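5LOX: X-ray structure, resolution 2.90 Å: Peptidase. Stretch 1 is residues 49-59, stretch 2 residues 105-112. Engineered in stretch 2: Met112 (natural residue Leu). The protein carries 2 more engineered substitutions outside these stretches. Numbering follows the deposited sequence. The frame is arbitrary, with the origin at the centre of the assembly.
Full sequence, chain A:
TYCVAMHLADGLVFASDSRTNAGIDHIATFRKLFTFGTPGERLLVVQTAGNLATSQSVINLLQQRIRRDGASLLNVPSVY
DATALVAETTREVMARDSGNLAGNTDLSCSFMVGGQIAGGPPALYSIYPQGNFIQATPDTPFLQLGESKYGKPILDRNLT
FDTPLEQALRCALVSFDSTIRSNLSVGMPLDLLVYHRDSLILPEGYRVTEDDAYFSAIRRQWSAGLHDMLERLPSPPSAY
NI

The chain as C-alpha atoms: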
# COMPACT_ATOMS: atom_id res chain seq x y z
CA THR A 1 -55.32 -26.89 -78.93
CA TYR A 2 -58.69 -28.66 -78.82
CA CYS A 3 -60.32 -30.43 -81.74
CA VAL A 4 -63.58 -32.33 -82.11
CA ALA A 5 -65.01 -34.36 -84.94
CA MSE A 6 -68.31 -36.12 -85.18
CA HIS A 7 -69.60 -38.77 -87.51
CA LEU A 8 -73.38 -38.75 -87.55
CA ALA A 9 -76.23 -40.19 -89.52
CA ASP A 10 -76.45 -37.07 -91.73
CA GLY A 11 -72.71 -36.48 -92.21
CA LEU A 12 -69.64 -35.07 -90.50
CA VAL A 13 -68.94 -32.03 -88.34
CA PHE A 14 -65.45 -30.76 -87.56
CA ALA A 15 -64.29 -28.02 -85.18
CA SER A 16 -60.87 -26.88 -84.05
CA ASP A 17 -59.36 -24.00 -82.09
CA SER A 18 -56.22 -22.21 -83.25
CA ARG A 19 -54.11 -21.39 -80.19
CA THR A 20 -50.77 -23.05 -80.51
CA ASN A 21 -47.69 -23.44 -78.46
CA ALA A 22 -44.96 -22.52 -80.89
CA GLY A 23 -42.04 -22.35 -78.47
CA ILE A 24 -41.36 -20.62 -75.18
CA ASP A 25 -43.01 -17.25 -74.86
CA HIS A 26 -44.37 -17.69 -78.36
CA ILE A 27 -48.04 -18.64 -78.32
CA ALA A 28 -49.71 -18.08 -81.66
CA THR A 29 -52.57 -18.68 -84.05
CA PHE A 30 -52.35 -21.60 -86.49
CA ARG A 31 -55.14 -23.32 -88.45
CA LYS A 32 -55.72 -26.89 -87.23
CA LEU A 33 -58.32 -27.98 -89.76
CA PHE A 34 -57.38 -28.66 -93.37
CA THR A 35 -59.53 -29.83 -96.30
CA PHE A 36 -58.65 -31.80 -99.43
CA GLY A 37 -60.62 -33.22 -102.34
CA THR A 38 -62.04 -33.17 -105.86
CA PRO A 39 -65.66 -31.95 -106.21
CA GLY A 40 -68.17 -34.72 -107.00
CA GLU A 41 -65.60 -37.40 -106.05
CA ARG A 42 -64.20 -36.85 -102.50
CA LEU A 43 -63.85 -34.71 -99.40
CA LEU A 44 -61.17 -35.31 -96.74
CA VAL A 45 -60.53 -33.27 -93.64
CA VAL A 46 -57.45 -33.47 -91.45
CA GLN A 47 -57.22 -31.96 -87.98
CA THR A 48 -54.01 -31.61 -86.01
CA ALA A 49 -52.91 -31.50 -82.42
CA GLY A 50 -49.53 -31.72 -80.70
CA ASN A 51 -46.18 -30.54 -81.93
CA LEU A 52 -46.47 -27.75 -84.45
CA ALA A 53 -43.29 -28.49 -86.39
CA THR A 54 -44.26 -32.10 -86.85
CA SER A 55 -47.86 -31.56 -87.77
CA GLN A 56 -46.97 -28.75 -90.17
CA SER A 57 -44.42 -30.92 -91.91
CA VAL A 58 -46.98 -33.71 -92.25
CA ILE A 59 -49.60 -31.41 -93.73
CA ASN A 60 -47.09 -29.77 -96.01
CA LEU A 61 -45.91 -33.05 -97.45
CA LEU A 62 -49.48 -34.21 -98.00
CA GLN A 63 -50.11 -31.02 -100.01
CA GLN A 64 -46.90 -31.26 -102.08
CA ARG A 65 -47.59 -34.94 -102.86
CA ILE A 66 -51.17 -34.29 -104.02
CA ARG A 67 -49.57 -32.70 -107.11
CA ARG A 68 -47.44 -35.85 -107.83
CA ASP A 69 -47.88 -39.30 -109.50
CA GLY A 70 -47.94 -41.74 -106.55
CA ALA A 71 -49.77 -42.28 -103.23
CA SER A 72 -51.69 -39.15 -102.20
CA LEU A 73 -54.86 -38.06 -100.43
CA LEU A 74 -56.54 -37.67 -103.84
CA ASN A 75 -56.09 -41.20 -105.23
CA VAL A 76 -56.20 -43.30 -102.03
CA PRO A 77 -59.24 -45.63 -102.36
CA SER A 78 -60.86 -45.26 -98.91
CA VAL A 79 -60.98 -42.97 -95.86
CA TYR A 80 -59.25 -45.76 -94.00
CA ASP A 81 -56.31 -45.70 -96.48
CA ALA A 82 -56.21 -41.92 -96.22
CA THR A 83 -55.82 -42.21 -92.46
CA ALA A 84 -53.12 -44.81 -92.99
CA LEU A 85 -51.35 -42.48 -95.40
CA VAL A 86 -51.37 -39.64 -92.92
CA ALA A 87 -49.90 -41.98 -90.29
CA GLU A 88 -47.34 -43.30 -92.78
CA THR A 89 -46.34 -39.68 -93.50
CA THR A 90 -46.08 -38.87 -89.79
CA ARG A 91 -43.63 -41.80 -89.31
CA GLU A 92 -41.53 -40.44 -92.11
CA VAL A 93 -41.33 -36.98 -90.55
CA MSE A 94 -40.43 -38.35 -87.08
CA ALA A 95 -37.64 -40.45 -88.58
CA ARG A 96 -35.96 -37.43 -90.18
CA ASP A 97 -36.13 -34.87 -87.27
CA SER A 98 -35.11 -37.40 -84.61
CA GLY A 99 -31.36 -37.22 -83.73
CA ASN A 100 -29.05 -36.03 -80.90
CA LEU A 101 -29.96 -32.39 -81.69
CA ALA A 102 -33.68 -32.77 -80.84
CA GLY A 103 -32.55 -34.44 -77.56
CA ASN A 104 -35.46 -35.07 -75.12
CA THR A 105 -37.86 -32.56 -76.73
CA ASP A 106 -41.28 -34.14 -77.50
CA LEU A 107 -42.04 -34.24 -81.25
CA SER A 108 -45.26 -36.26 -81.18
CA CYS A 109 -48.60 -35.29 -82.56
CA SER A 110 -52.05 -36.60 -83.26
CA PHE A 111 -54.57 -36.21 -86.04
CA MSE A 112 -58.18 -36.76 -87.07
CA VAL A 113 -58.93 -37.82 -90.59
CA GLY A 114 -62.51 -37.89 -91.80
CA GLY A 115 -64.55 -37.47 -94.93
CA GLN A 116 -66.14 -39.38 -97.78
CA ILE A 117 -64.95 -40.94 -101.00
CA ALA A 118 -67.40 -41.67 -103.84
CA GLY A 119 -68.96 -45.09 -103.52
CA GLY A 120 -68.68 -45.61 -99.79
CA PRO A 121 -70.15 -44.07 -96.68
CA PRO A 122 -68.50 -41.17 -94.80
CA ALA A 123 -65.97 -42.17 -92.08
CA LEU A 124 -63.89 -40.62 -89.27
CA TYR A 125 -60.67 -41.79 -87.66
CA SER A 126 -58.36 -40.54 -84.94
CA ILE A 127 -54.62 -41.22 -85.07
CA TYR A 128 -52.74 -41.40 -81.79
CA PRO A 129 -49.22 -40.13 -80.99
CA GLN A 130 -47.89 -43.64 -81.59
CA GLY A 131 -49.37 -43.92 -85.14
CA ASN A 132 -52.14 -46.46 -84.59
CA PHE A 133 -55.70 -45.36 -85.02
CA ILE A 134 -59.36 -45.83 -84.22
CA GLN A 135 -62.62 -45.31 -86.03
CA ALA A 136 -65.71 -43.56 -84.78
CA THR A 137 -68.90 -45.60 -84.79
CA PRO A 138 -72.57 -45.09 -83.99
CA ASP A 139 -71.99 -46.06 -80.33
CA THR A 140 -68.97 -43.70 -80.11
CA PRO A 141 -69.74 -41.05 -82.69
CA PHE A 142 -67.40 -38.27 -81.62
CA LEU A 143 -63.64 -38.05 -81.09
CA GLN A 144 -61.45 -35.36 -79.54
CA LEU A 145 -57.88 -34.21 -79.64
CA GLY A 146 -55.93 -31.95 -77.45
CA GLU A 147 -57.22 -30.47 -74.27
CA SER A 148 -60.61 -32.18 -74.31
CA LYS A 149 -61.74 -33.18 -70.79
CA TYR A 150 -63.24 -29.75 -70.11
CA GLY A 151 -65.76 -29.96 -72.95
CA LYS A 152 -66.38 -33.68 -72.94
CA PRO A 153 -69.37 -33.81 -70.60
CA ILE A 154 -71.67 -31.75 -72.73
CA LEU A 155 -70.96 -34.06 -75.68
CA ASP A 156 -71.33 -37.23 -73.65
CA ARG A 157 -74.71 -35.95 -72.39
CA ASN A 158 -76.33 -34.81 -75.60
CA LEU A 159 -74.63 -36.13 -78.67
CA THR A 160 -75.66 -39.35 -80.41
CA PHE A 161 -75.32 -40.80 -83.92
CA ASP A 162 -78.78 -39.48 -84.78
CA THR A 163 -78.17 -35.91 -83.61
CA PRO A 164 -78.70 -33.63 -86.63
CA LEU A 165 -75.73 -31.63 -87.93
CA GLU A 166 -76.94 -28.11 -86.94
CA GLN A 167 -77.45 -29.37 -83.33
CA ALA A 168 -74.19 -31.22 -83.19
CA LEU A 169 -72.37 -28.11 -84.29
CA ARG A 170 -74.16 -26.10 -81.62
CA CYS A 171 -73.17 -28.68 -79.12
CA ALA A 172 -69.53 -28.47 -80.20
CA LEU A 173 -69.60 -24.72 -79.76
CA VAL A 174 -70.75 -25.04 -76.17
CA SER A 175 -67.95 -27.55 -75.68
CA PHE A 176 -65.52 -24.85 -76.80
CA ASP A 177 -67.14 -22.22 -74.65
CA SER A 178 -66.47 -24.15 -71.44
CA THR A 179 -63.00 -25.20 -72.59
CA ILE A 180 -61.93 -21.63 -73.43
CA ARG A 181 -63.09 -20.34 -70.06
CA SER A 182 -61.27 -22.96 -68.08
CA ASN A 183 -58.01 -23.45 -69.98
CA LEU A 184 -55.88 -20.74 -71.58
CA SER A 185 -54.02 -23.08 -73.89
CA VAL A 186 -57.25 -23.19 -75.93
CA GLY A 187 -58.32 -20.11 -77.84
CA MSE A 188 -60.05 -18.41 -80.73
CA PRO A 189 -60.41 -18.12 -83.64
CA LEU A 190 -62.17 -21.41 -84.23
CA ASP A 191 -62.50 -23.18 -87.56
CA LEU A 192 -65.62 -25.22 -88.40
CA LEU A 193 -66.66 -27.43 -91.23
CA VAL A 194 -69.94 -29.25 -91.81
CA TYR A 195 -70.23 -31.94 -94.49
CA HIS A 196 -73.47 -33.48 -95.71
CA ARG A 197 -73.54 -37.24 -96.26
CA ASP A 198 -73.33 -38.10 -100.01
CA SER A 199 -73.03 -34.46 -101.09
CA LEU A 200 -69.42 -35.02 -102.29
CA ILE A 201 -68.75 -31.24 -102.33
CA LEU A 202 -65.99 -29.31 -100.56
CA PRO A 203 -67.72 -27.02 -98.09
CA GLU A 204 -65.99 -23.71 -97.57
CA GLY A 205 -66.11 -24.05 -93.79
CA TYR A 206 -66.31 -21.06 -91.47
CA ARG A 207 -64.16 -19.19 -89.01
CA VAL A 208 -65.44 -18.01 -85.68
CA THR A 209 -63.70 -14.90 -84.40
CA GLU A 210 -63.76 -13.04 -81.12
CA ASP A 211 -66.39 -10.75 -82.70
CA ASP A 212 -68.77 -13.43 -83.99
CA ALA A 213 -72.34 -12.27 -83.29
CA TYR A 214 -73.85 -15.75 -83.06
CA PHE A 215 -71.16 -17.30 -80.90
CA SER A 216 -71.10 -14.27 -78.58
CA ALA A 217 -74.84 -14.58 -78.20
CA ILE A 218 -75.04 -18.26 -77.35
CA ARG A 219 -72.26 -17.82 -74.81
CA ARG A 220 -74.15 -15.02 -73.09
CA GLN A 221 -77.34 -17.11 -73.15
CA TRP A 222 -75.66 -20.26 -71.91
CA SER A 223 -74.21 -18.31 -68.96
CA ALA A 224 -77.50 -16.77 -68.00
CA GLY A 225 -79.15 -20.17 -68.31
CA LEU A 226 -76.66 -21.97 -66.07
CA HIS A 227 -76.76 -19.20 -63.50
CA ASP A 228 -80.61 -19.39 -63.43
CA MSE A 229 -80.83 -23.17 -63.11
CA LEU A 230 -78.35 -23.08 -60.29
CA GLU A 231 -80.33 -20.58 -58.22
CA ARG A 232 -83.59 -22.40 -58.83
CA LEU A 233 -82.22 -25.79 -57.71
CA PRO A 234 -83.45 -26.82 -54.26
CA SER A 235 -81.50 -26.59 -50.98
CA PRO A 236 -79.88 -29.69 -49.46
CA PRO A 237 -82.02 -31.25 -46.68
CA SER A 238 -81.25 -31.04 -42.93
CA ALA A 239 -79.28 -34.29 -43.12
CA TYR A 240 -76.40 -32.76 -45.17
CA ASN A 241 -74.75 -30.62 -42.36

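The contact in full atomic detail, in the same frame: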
# COMPACT_ATOMS: atom_id res chain seq x y z
N ALA A 49 -53.18 -31.89 -83.79
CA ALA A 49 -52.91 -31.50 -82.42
C ALA A 49 -51.53 -31.99 -82.05
O ALA A 49 -51.05 -32.94 -82.63
CB ALA A 49 -53.94 -32.12 -81.52
N GLY A 50 -50.87 -31.32 -81.12
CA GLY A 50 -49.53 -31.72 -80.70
C GLY A 50 -48.48 -30.81 -81.26
O GLY A 50 -48.72 -29.65 -81.49
N ASN A 51 -47.31 -31.36 -81.51
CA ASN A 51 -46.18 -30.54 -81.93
C ASN A 51 -46.45 -29.86 -83.26
O ASN A 51 -46.71 -30.50 -84.26
CB ASN A 51 -44.89 -31.40 -82.00
CG ASN A 51 -43.68 -30.59 -82.38
OD1 ASN A 51 -43.67 -29.90 -83.39
ND2 ASN A 51 -42.68 -30.63 -81.57
N LEU A 52 -46.27 -28.54 -83.26
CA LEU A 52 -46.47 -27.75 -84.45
C LEU A 52 -45.56 -28.16 -85.59
O LEU A 52 -46.01 -28.40 -86.70
CB LEU A 52 -46.24 -26.28 -84.12
CG LEU A 52 -46.51 -25.30 -85.27
CD1 LEU A 52 -47.94 -25.39 -85.78
CD2 LEU A 52 -46.19 -23.89 -84.82
N ALA A 53 -44.26 -28.19 -85.33
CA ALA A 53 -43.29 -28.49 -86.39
C ALA A 53 -43.64 -29.79 -87.09
O ALA A 53 -43.55 -29.90 -88.30
CB ALA A 53 -41.88 -28.57 -85.83
N THR A 54 -44.01 -30.79 -86.31
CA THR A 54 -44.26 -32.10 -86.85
C THR A 54 -45.53 -32.05 -87.66
O THR A 54 -45.54 -32.46 -88.79
CB THR A 54 -44.37 -33.14 -85.72
OG1 THR A 54 -43.19 -33.10 -84.92
CG2 THR A 54 -44.55 -34.52 -86.31
N SER A 55 -46.60 -31.54 -87.08
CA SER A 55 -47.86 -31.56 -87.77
C SER A 55 -47.82 -30.69 -89.02
O SER A 55 -48.35 -31.04 -90.05
CB SER A 55 -48.97 -31.08 -86.88
OG SER A 55 -48.94 -29.67 -86.87
N GLN A 56 -47.13 -29.56 -88.96
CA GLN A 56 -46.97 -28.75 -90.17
C GLN A 56 -46.24 -29.51 -91.26
O GLN A 56 -46.62 -29.48 -92.40
CB GLN A 56 -46.17 -27.50 -89.89
CG GLN A 56 -47.03 -26.32 -89.61
CD GLN A 56 -46.23 -25.04 -89.69
OE1 GLN A 56 -45.00 -25.04 -89.53
NE2 GLN A 56 -46.93 -23.93 -89.78
N SER A 57 -45.14 -30.16 -90.91
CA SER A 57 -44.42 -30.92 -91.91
C SER A 57 -45.33 -31.98 -92.55
O SER A 57 -45.26 -32.21 -93.73
CB SER A 57 -43.14 -31.52 -91.31
OG SER A 57 -42.15 -30.51 -91.24
N VAL A 58 -46.14 -32.65 -91.74
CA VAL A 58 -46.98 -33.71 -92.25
C VAL A 58 -47.95 -33.14 -93.24
O VAL A 58 -48.06 -33.61 -94.35
CB VAL A 58 -47.73 -34.41 -91.12
CG1 VAL A 58 -48.88 -35.22 -91.68
CG2 VAL A 58 -46.78 -35.32 -90.34
N ILE A 59 -48.62 -32.06 -92.86
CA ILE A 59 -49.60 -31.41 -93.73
C ILE A 59 -48.96 -30.89 -95.02
O ILE A 59 -49.46 -31.07 -96.11
CB ILE A 59 -50.23 -30.24 -93.02
CG1 ILE A 59 -51.07 -30.75 -91.86
CG2 ILE A 59 -51.06 -29.43 -93.98
CD1 ILE A 59 -52.43 -31.27 -92.23
N THR A 105 -36.66 -33.30 -76.29
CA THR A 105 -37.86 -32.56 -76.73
C THR A 105 -38.92 -33.48 -77.41
O THR A 105 -38.59 -34.42 -78.13
CB THR A 105 -37.47 -31.36 -77.63
OG1 THR A 105 -38.63 -30.57 -77.89
CG2 THR A 105 -36.84 -31.82 -78.95
N ASP A 106 -40.20 -33.21 -77.15
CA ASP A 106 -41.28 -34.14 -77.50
C ASP A 106 -41.96 -33.80 -78.84
O ASP A 106 -42.85 -32.94 -78.91
CB ASP A 106 -42.33 -34.16 -76.37
CG ASP A 106 -43.51 -35.09 -76.66
OD1 ASP A 106 -43.33 -36.10 -77.38
OD2 ASP A 106 -44.60 -34.79 -76.16
N LEU A 107 -41.60 -34.55 -79.88
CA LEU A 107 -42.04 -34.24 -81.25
C LEU A 107 -43.34 -34.88 -81.70
O LEU A 107 -43.66 -34.87 -82.87
CB LEU A 107 -40.96 -34.69 -82.24
CG LEU A 107 -39.56 -34.11 -82.06
CD1 LEU A 107 -38.66 -34.63 -83.17
CD2 LEU A 107 -39.59 -32.59 -82.03
N SER A 108 -44.10 -35.45 -80.78
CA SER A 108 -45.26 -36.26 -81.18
C SER A 108 -46.45 -35.41 -81.49
O SER A 108 -46.60 -34.30 -80.94
CB SER A 108 -45.63 -37.26 -80.08
OG SER A 108 -45.82 -36.58 -78.86
N CYS A 109 -47.31 -35.91 -82.36
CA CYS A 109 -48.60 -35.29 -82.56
C CYS A 109 -49.65 -36.29 -82.98
O CYS A 109 -49.34 -37.38 -83.45
CB CYS A 109 -48.50 -34.14 -83.60
SG CYS A 109 -47.90 -34.70 -85.19
N SER A 110 -50.89 -35.82 -82.94
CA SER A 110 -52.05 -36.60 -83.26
C SER A 110 -52.92 -35.91 -84.28
O SER A 110 -52.82 -34.71 -84.50
CB SER A 110 -52.82 -36.84 -81.97
OG SER A 110 -52.69 -35.70 -81.15
N PHE A 111 -53.78 -36.69 -84.92
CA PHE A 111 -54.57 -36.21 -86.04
C PHE A 111 -55.95 -36.80 -86.02
O PHE A 111 -56.15 -37.88 -85.51
CB PHE A 111 -53.94 -36.67 -87.34
CG PHE A 111 -52.58 -36.13 -87.59
CD1 PHE A 111 -52.43 -34.95 -88.29
CD2 PHE A 111 -51.46 -36.80 -87.16
CE1 PHE A 111 -51.17 -34.44 -88.54
CE2 PHE A 111 -50.20 -36.31 -87.42
CZ PHE A 111 -50.05 -35.12 -88.12
N MSE A 112 -56.91 -36.11 -86.65
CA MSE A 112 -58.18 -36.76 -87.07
C MSE A 112 -58.28 -36.66 -88.57
O MSE A 112 -57.87 -35.68 -89.16
CB MSE A 112 -59.44 -36.22 -86.42
CG MSE A 112 -59.21 -36.38 -84.93
SE MSE A 112 -60.87 -36.33 -83.95
CE MSE A 112 -60.84 -34.40 -83.59

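Four hydrogen bonds set the frame of this contact, and three of them run between backbones. Ala49 and Ser110 form an antiparallel pair that bonds both ways: Ala49 N donates to Ser110 O at 2.9 Å, and Ser110 N to Ala49 O at 2.9 Å. Two residues on, past the Gly50-Cys109 pair, Asn51 N donates to Ser108 O at 3.1 Å, nearly straight, so the ladder persists just past the end of the strand at Gly50. The fourth bond comes from the helix: Thr54 OG1 donates to Leu107 O at 2.7 Å, tying the first helical turn to the loop that leads into the second strand.

Gly50 sits opposite Cys109 with the CA atoms only 4.1 Å apart. Its phi of 104° and psi of -149° already call for glycine, and a CB there would lie 2.6 Å from Cys109 CA and 2.9 Å from Ser108 O.

Asn51 works at the junction of strand and helix. Its OD1 caps the helix by accepting from Thr54 N at 3.1 Å, while ND2 of the same side chain lies 3.7 Å from Leu107 CD2. A short polar side chain thus starts the helix and covers the neighbouring loop.

The rest is packing, much of it buried. The CA-to-CB bond of Cys109 points toward the first stretch, and SG rests 3.5 Å from Thr54 CG2; threonine suits its site by offering a hydroxyl to the loop and a methyl to the sulfur. Ala49 and Ser110 project on the same sheet face, with Ala49 CB 3.8 Å from Ser110 OG, a small pair. Farther along, the Phe111 side chain starts sideways but its ring end reaches the helix, CZ lying 3.7 Å from Val58 CG1 and 4.2 Å from Ser55 CA. Small Ser55 and branched Val58, one turn apart, accommodate that ring.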